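HIAXHD3 (Humicola insolens, PDB 3ZXK) probably removes arabinofuranose side chains from xylan as a family 43 glycoside hydrolase, and has been the basis for adding endo-xylanase activity by active-site engineering. Local coordinates at residues A[42-47]-A[55-60]; A[110-115]-A[127-132]; A[441-446]-A[492-497]. All coordinates share one frame; numbering follows the deposited sequence.

In the fold
Each contact closes its own loop before the next opens, so none crosses another. Following the chain, interaction 1 closes the hairpin of strands 41-47 and 54-58 across seven intervening residues. Interaction 2 then closes the longer loop between strands 106-113 and 132-137. These two lie in consecutive four-stranded sheets of the family 43 catalytic region; their centres are 11 Å apart and they touch, with Trp131 reaching Thr57, His58 and Ser59 and Trp110 reaching Ser59. Interaction 3 belongs to the C-terminal concanavalin A-like part, where 441-446 and 492-497 join the edges of two sheets; its centre lies about 36 Å from that of interaction 1.

Interaction 1 (A[42-47]-A[55-60]); sequences APVLKS and PVTHSV
A classic beta bulge marks the hairpin of strands 41-47 and 54-58, with Val56 and Thr57 both facing Val44. Val44 O accepts an almost straight bond from Val56 N at 2.8 Å, nearly along the C=O axis, and a weak second one from Thr57 N. In return, Val44 N donates to Thr57 O at 2.8 Å. Nearer the corner of the chain, Ser59 N lies above the carbonyl plane of Ala42 and bonds to its O; a water also donates to this oxygen and is hydrogen-bonded to Ser59 OG.

On one face of the sheet, Val44 and Thr57 lie side by side, pointing the same way, with Val44 CB 3.6 Å from Thr57 CG2. Thr57 OG1 stands anti to the backbone N (chi1 -167°), and its hydroxyl pairs with Trp131 NE1. Threonine thus serves the strand with its methyl and the neighbouring loop 127-132 with its oxygen. The hairpin forms the last two strands of a four-stranded antiparallel sheet, one blade of the five-bladed propeller characteristic of family 43.

The other face carries Pro43, His58, Leu45 and Pro55. Pro43 CB makes a CH-pi contact over the His58 ring, 4.2 Å from its centroid. Glu331 and Glu334 bind the two ring nitrogens, fixing its rotation and probably favouring a protonated imidazole. Leu45 CD2 presses tightly on Pro55, 3.5 Å from its CB. Both prolines occupy non-hydrogen-bonded pairs, where lacking an N-H costs no bond to the residue opposite.

Beside the bulge, Lys46 and Val56 meet at about a right angle, with Lys46 CB 3.7 Å from Val56 CG1; the extended lysine chain carries NZ on to salt bridges with Glu123 and Glu314.

Interaction 2 (A[110-115]-A[127-132]); sequences WTSPGG and SAWNWQ
Thr111 and Gln132 form an antiparallel hydrogen-bonded pair, Thr111 N reaching Gln132 O at 3.0 Å and Gln132 N reaching Thr111 O at 2.9 Å. Next along, the hydroxyl of Ser112 takes over from the backbone. Standing anti to the backbone N (chi1 173°), Ser112 OG accepts a nearly straight bond from Asn130 N at 2.9 Å and donates to Pro113 O on a lone pair. Serine suits the place because it offers a hydroxyl one carbon from the backbone, able to accept and donate at once. Its CB lies over the centre of the Trp131 indole in a CH-pi contact, 3.6 Å from the centroid of the six-membered ring. Trp110 comes in edge-on, its CZ3 lying 3.5 Å from Trp131 O. At the loop end Gly115 has positive phi and packs its CA against Ala128 CB at 3.8 Å, where a side chain would collide with that methyl. An alanine in place of Trp131 would probably leave Thr57 OG1, on the preceding sheet, without its indole partner and open a gap beneath Ser112 CB. The pairing starts strand 132-137, the outermost strand of a four-stranded antiparallel sheet, and the arrangement is that of a propeller blade in which the loop leading into the last strand sets a tryptophan against the neighbouring blade.

Interaction 3 (A[441-446]-A[492-497]); sequences RVAANG and LGPAFA
Ala443 and Ala444 both turn their methyl groups toward the segment 492-497, an unusual pairing for neighbours on a strand. A classic beta bulge explains it, since both residues face Met423 on the adjoining strand 418-429. The two methyls meet consecutive residues of 492-497. Ala444 CB rests on the backbone of Gly493, 3.7 Å from its CA, while Ala443 CB touches the proline ring of Pro494 at CD, 3.8 Å away. Alanine fits both positions, its single carbon being enough to fill so close an approach.

Leu492 also points toward the strand. Its CG stands anti to the backbone N (chi1 -174°), and the two methyls beyond it divide the work. CD1 lies 3.8 Å from Ala444 CB and 3.7 Å from Asn445 O; CD2 comes to 3.8 Å from Gly446 N and also touches Gly446 CA. Gly446 suits this spot, for a CB there would be tight against Leu492 CD2. Gly493 has a stronger reason to be glycine: with phi 92° and psi 172°, a CB would be jammed against the carbonyl O of Leu492 and would clash with Pro494 CD. The side chain of Asn445 points away, and its OD1 bonds to Arg420 NE.

Where they touch, residues 443-446 and 492-494 run nearly antiparallel, yet their backbones are not paired. Strand 436-448 is outermost in one antiparallel sheet and strand 490-497 in another, so the contact joins sheet edges in the concanavalin A-like sandwich. Leu492 reaches further, to Ile410 and Ile421. Across the contact itself the chemistry is almost wholly apolar: methyls, a proline ring and glycine CA atoms meet by van der Waals packing, which implies that, at this small surface contact, the fit rests on shape rather than on directional bonds.

Interaction 1 (A[42-47]-A[55-60])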
loop_
_atom_site.group_PDB
_atom_site.type_symbol
_atom_site.label_atom_id
_atom_site.label_comp_id
_atom_site.label_asym_id
_atom_site.label_seq_id
_atom_site.Cartn_x
_atom_site.Cartn_y
_atom_site.Cartn_z
ATOM N N ALA A 42 -4.491 1.440 -5.090
ATOM C CA ALA A 42 -3.592 2.468 -5.634
ATOM C C ALA A 42 -3.645 3.778 -4.862
ATOM O O ALA A 42 -4.055 4.814 -5.407
ATOM C CB ALA A 42 -3.811 2.702 -7.134
ATOM N N PRO A 43 -3.219 3.750 -3.601
ATOM C CA PRO A 43 -3.221 4.981 -2.794
ATOM C C PRO A 43 -2.323 6.038 -3.411
ATOM O O PRO A 43 -1.338 5.706 -4.113
ATOM C CB PRO A 43 -2.577 4.554 -1.472
ATOM C CG PRO A 43 -2.231 3.136 -1.597
ATOM C CD PRO A 43 -2.623 2.595 -2.907
ATOM N N VAL A 44 -2.691 7.289 -3.148
ATOM C CA VAL A 44 -1.871 8.457 -3.451
ATOM C C VAL A 44 -1.550 9.151 -2.126
ATOM O O VAL A 44 -2.470 9.462 -1.347
ATOM C CB VAL A 44 -2.587 9.467 -4.376
ATOM C CG1 VAL A 44 -1.685 10.644 -4.724
ATOM C CG2 VAL A 44 -3.014 8.794 -5.682
ATOM N N LEU A 45 -0.257 9.374 -1.898
ATOM C CA LEU A 45 0.220 10.157 -0.761
ATOM C C LEU A 45 0.725 11.495 -1.232
ATOM O O LEU A 45 1.150 11.653 -2.394
ATOM C CB LEU A 45 1.328 9.423 -0.001
ATOM C CG LEU A 45 1.146 7.909 0.251
ATOM C CD1 LEU A 45 2.450 7.349 0.806
ATOM C CD2 LEU A 45 -0.003 7.655 1.204
ATOM N N LYS A 46 0.688 12.464 -0.318
ATOM C CA LYS A 46 1.095 13.819 -0.601
ATOM C C LYS A 46 2.161 14.254 0.410
ATOM O O LYS A 46 2.101 13.876 1.596
ATOM C CB LYS A 46 -0.142 14.698 -0.468
ATOM C CG LYS A 46 0.092 16.161 -0.275
ATOM C CD LYS A 46 -1.203 16.903 -0.047
ATOM C CE LYS A 46 -0.912 18.390 -0.133
ATOM N NZ LYS A 46 -2.150 19.196 -0.017
ATOM N N SER A 47 3.121 15.039 -0.070
ATOM C CA SER A 47 4.163 15.646 0.762
ATOM C C SER A 47 4.591 16.998 0.229
ATOM O O SER A 47 4.511 17.235 -0.950
ATOM C CB SER A 47 5.405 14.759 0.811
ATOM O OG SER A 47 6.333 15.305 1.719
ATOM N N PRO A 55 -1.726 10.285 3.341
ATOM C CA PRO A 55 -2.542 9.707 2.250
ATOM C C PRO A 55 -3.705 10.640 1.902
ATOM O O PRO A 55 -4.335 11.207 2.817
ATOM C CB PRO A 55 -3.019 8.364 2.831
ATOM C CG PRO A 55 -2.980 8.552 4.299
ATOM C CD PRO A 55 -1.970 9.613 4.638
ATOM N N VAL A 56 -3.944 10.874 0.610
ATOM C CA VAL A 56 -4.985 11.836 0.226
ATOM C C VAL A 56 -6.117 11.281 -0.622
ATOM O O VAL A 56 -7.215 11.837 -0.599
ATOM C CB VAL A 56 -4.416 13.128 -0.392
ATOM C CG1 VAL A 56 -3.605 13.859 0.672
ATOM C CG2 VAL A 56 -3.599 12.826 -1.654
ATOM N N THR A 57 -5.866 10.190 -1.334
ATOM C CA THR A 57 -6.876 9.579 -2.212
ATOM C C THR A 57 -6.441 8.176 -2.625
ATOM O O THR A 57 -5.330 7.752 -2.299
ATOM C CB THR A 57 -7.188 10.492 -3.464
ATOM O OG1 THR A 57 -8.371 10.028 -4.143
ATOM C CG2 THR A 57 -6.020 10.552 -4.451
ATOM N N HIS A 58 -7.309 7.459 -3.326
ATOM C CA HIS A 58 -6.926 6.202 -3.969
ATOM C C HIS A 58 -7.386 6.279 -5.399
ATOM O O HIS A 58 -8.504 6.714 -5.674
ATOM C CB HIS A 58 -7.637 5.006 -3.358
ATOM C CG HIS A 58 -7.070 4.524 -2.041
ATOM N ND1 HIS A 58 -7.252 5.189 -0.872
ATOM C CD2 HIS A 58 -6.320 3.393 -1.741
ATOM C CE1 HIS A 58 -6.691 4.483 0.138
ATOM N NE2 HIS A 58 -6.107 3.396 -0.388
ATOM N N SER A 59 -6.553 5.827 -6.332
ATOM C CA SER A 59 -6.909 5.931 -7.777
ATOM C C SER A 59 -7.967 4.924 -8.245
ATOM O O SER A 59 -8.591 5.143 -9.274
ATOM C CB SER A 59 -5.654 5.750 -8.634
ATOM O OG SER A 59 -4.770 6.816 -8.426
ATOM N N VAL A 60 -8.123 3.825 -7.496
ATOM C CA VAL A 60 -9.099 2.796 -7.893
ATOM C C VAL A 60 -10.093 2.591 -6.744
ATOM O O VAL A 60 -9.908 1.734 -5.879
ATOM C CB VAL A 60 -8.380 1.501 -8.333
ATOM C CG1 VAL A 60 -9.381 0.477 -8.876
ATOM C CG2 VAL A 60 -7.346 1.790 -9.409
HETATM O O HOH W 1 -2.312 6.028 -7.286
#

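Interaction 2 (A[110-115]-A[127-132])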
loop_
_atom_site.group_PDB
_atom_site.type_symbol
_atom_site.label_atom_id
_atom_site.label_comp_id
_atom_site.label_asym_id
_atom_site.label_seq_id
_atom_site.Cartn_x
_atom_site.Cartn_y
_atom_site.Cartn_z
ATOM N N TRP A 110 -7.525 4.734 -14.972
ATOM C CA TRP A 110 -8.433 5.475 -14.111
ATOM C C TRP A 110 -7.966 6.902 -14.049
ATOM O O TRP A 110 -6.744 7.152 -13.968
ATOM C CB TRP A 110 -8.420 4.889 -12.708
ATOM C CG TRP A 110 -9.240 3.638 -12.537
ATOM C CD1 TRP A 110 -8.933 2.331 -12.956
ATOM C CD2 TRP A 110 -10.545 3.555 -11.883
ATOM N NE1 TRP A 110 -9.933 1.467 -12.595
ATOM C CE2 TRP A 110 -10.948 2.157 -11.939
ATOM C CE3 TRP A 110 -11.392 4.483 -11.278
ATOM C CZ2 TRP A 110 -12.160 1.720 -11.397
ATOM C CZ3 TRP A 110 -12.609 4.042 -10.740
ATOM C CH2 TRP A 110 -12.978 2.687 -10.785
ATOM N N THR A 111 -8.895 7.860 -14.168
ATOM C CA THR A 111 -8.487 9.272 -14.139
ATOM C C THR A 111 -9.313 10.070 -13.147
ATOM O O THR A 111 -10.422 9.693 -12.809
ATOM C CB THR A 111 -8.587 9.969 -15.516
ATOM O OG1 THR A 111 -9.947 9.972 -15.932
ATOM C CG2 THR A 111 -7.723 9.252 -16.582
ATOM N N SER A 112 -8.761 11.191 -12.704
ATOM C CA SER A 112 -9.483 12.144 -11.868
ATOM C C SER A 112 -9.118 13.561 -12.268
ATOM O O SER A 112 -7.962 13.831 -12.568
ATOM C CB SER A 112 -9.105 11.952 -10.385
ATOM O OG SER A 112 -9.689 12.989 -9.573
ATOM N N PRO A 113 -10.085 14.492 -12.191
ATOM C CA PRO A 113 -9.695 15.896 -12.340
ATOM C C PRO A 113 -8.776 16.321 -11.179
ATOM O O PRO A 113 -8.748 15.662 -10.137
ATOM C CB PRO A 113 -11.043 16.626 -12.259
ATOM C CG PRO A 113 -11.884 15.770 -11.389
ATOM C CD PRO A 113 -11.518 14.365 -11.839
ATOM N N GLY A 114 -8.023 17.405 -11.374
ATOM C CA GLY A 114 -7.087 17.907 -10.367
ATOM C C GLY A 114 -7.476 19.169 -9.641
ATOM O O GLY A 114 -6.658 19.736 -8.912
ATOM N N GLY A 115 -8.725 19.614 -9.799
ATOM C CA GLY A 115 -9.193 20.805 -9.089
ATOM C C GLY A 115 -8.375 22.043 -9.425
ATOM O O GLY A 115 -8.249 22.961 -8.593
ATOM N N SER A 127 -12.207 17.596 -1.877
ATOM C CA SER A 127 -13.460 17.287 -2.567
ATOM C C SER A 127 -13.295 17.092 -4.081
ATOM O O SER A 127 -14.161 16.509 -4.732
ATOM C CB SER A 127 -14.508 18.375 -2.278
ATOM O OG SER A 127 -14.058 19.639 -2.753
ATOM N N ALA A 128 -12.193 17.563 -4.657
ATOM C CA ALA A 128 -12.053 17.475 -6.119
ATOM C C ALA A 128 -11.696 16.075 -6.648
ATOM O O ALA A 128 -12.002 15.775 -7.792
ATOM C CB ALA A 128 -11.036 18.497 -6.636
ATOM N N TRP A 129 -11.062 15.221 -5.843
ATOM C CA TRP A 129 -10.700 13.891 -6.320
ATOM C C TRP A 129 -11.970 13.165 -6.679
ATOM O O TRP A 129 -12.928 13.136 -5.892
ATOM C CB TRP A 129 -10.008 13.088 -5.229
ATOM C CG TRP A 129 -8.699 13.646 -4.773
ATOM C CD1 TRP A 129 -8.416 14.238 -3.541
ATOM C CD2 TRP A 129 -7.434 13.629 -5.500
ATOM N NE1 TRP A 129 -7.092 14.574 -3.458
ATOM C CE2 TRP A 129 -6.448 14.260 -4.616
ATOM C CE3 TRP A 129 -7.041 13.237 -6.795
ATOM C CZ2 TRP A 129 -5.118 14.410 -4.993
ATOM C CZ3 TRP A 129 -5.697 13.396 -7.157
ATOM C CH2 TRP A 129 -4.765 13.980 -6.277
ATOM N N ASN A 130 -12.001 12.591 -7.876
ATOM C CA ASN A 130 -13.157 11.857 -8.336
ATOM C C ASN A 130 -12.692 10.902 -9.404
ATOM O O ASN A 130 -12.587 11.294 -10.553
ATOM C CB ASN A 130 -14.187 12.822 -8.930
ATOM C CG ASN A 130 -15.470 12.135 -9.379
ATOM O OD1 ASN A 130 -15.614 10.919 -9.281
ATOM N ND2 ASN A 130 -16.404 12.927 -9.900
ATOM N N TRP A 131 -12.377 9.665 -9.021
ATOM C CA TRP A 131 -11.731 8.753 -9.962
ATOM C C TRP A 131 -12.727 7.910 -10.707
ATOM O O TRP A 131 -13.637 7.350 -10.103
ATOM C CB TRP A 131 -10.807 7.844 -9.161
ATOM C CG TRP A 131 -9.669 8.591 -8.535
ATOM C CD1 TRP A 131 -9.614 9.205 -7.272
ATOM C CD2 TRP A 131 -8.370 8.833 -9.144
ATOM N NE1 TRP A 131 -8.390 9.771 -7.076
ATOM C CE2 TRP A 131 -7.593 9.587 -8.160
ATOM C CE3 TRP A 131 -7.783 8.484 -10.363
ATOM C CZ2 TRP A 131 -6.276 10.003 -8.423
ATOM C CZ3 TRP A 131 -6.453 8.879 -10.618
ATOM C CH2 TRP A 131 -5.723 9.630 -9.669
ATOM N N GLN A 132 -12.560 7.818 -12.031
ATOM C CA GLN A 132 -13.462 7.000 -12.849
ATOM C C GLN A 132 -12.642 6.151 -13.788
ATOM O O GLN A 132 -11.572 6.582 -14.245
ATOM C CB GLN A 132 -14.379 7.887 -13.707
ATOM C CG GLN A 132 -15.218 8.914 -12.951
ATOM C CD GLN A 132 -16.362 8.305 -12.183
ATOM O OE1 GLN A 132 -16.874 7.226 -12.532
ATOM N NE2 GLN A 132 -16.797 9.002 -11.130
#

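Interaction 3 (A[441-446]-A[492-497])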
loop_
_atom_site.group_PDB
_atom_site.type_symbol
_atom_site.label_atom_id
_atom_site.label_comp_id
_atom_site.label_asym_id
_atom_site.label_seq_id
_atom_site.Cartn_x
_atom_site.Cartn_y
_atom_site.Cartn_z
ATOM N N ARG A 441 -6.956 -22.441 14.964
ATOM C CA ARG A 441 -7.406 -23.144 16.161
ATOM C C ARG A 441 -7.450 -22.123 17.290
ATOM O O ARG A 441 -6.676 -21.162 17.263
ATOM C CB ARG A 441 -6.429 -24.276 16.523
ATOM C CG ARG A 441 -4.972 -23.815 16.606
ATOM C CD ARG A 441 -4.102 -24.752 17.424
ATOM N NE ARG A 441 -2.862 -24.088 17.828
ATOM C CZ ARG A 441 -1.694 -24.185 17.188
ATOM N NH1 ARG A 441 -1.573 -24.923 16.088
ATOM N NH2 ARG A 441 -0.629 -23.539 17.652
ATOM N N VAL A 442 -8.349 -22.338 18.252
ATOM C CA VAL A 442 -8.362 -21.553 19.478
ATOM C C VAL A 442 -7.150 -21.913 20.322
ATOM O O VAL A 442 -7.010 -23.040 20.798
ATOM C CB VAL A 442 -9.678 -21.672 20.266
ATOM C CG1 VAL A 442 -9.583 -20.931 21.595
ATOM C CG2 VAL A 442 -10.840 -21.130 19.434
ATOM N N ALA A 443 -6.259 -20.943 20.487
ATOM C CA ALA A 443 -5.043 -21.161 21.241
ATOM C C ALA A 443 -5.281 -20.833 22.705
ATOM O O ALA A 443 -4.616 -21.371 23.576
ATOM C CB ALA A 443 -3.906 -20.312 20.674
ATOM N N ALA A 444 -6.232 -19.940 22.973
ATOM C CA ALA A 444 -6.624 -19.629 24.359
ATOM C C ALA A 444 -8.046 -19.105 24.424
ATOM O O ALA A 444 -8.482 -18.363 23.553
ATOM C CB ALA A 444 -5.673 -18.617 25.000
ATOM N N ASN A 445 -8.759 -19.510 25.466
ATOM C CA ASN A 445 -10.083 -18.946 25.760
ATOM C C ASN A 445 -9.972 -17.871 26.815
ATOM O O ASN A 445 -9.358 -18.062 27.894
ATOM C CB ASN A 445 -11.057 -20.037 26.230
ATOM C CG ASN A 445 -11.400 -21.016 25.123
ATOM O OD1 ASN A 445 -12.147 -20.690 24.215
ATOM N ND2 ASN A 445 -10.819 -22.201 25.178
ATOM N N GLY A 446 -10.597 -16.743 26.516
ATOM C CA GLY A 446 -10.812 -15.708 27.515
ATOM C C GLY A 446 -12.188 -15.890 28.132
ATOM O O GLY A 446 -12.811 -16.942 27.968
ATOM N N LEU A 492 -3.883 -12.335 26.287
ATOM C CA LEU A 492 -4.533 -13.612 25.988
ATOM C C LEU A 492 -3.790 -14.355 24.888
ATOM O O LEU A 492 -3.571 -13.829 23.808
ATOM C CB LEU A 492 -5.997 -13.422 25.583
ATOM C CG LEU A 492 -6.848 -14.689 25.370
ATOM C CD1 LEU A 492 -7.006 -15.471 26.687
ATOM C CD2 LEU A 492 -8.213 -14.291 24.818
ATOM N N GLY A 493 -3.423 -15.595 25.176
ATOM C CA GLY A 493 -2.834 -16.445 24.167
ATOM C C GLY A 493 -1.329 -16.339 24.163
ATOM O O GLY A 493 -0.752 -15.497 24.858
ATOM N N PRO A 494 -0.674 -17.207 23.371
ATOM C CA PRO A 494 0.782 -17.188 23.157
ATOM C C PRO A 494 1.228 -15.961 22.357
ATOM O O PRO A 494 0.384 -15.253 21.787
ATOM C CB PRO A 494 1.026 -18.484 22.376
ATOM C CG PRO A 494 -0.249 -18.738 21.651
ATOM C CD PRO A 494 -1.346 -18.220 22.524
ATOM N N ALA A 495 2.540 -15.700 22.319
ATOM C CA ALA A 495 3.076 -14.694 21.398
ATOM C C ALA A 495 3.088 -15.324 20.017
ATOM O O ALA A 495 3.519 -16.475 19.849
ATOM C CB ALA A 495 4.483 -14.276 21.799
ATOM N N PHE A 496 2.614 -14.594 19.024
ATOM C CA PHE A 496 2.450 -15.163 17.693
ATOM C C PHE A 496 3.643 -14.803 16.819
ATOM O O PHE A 496 3.946 -13.620 16.649
ATOM C CB PHE A 496 1.139 -14.662 17.080
ATOM C CG PHE A 496 0.999 -14.941 15.606
ATOM C CD1 PHE A 496 0.656 -16.217 15.143
ATOM C CD2 PHE A 496 1.202 -13.925 14.678
ATOM C CE1 PHE A 496 0.508 -16.454 13.780
ATOM C CE2 PHE A 496 1.083 -14.171 13.319
ATOM C CZ PHE A 496 0.733 -15.429 12.874
ATOM N N ALA A 497 4.304 -15.831 16.280
ATOM C CA ALA A 497 5.463 -15.659 15.426
ATOM C C ALA A 497 5.021 -15.304 13.997
ATOM O O ALA A 497 4.192 -15.995 13.383
ATOM C CB ALA A 497 6.306 -16.924 15.412
#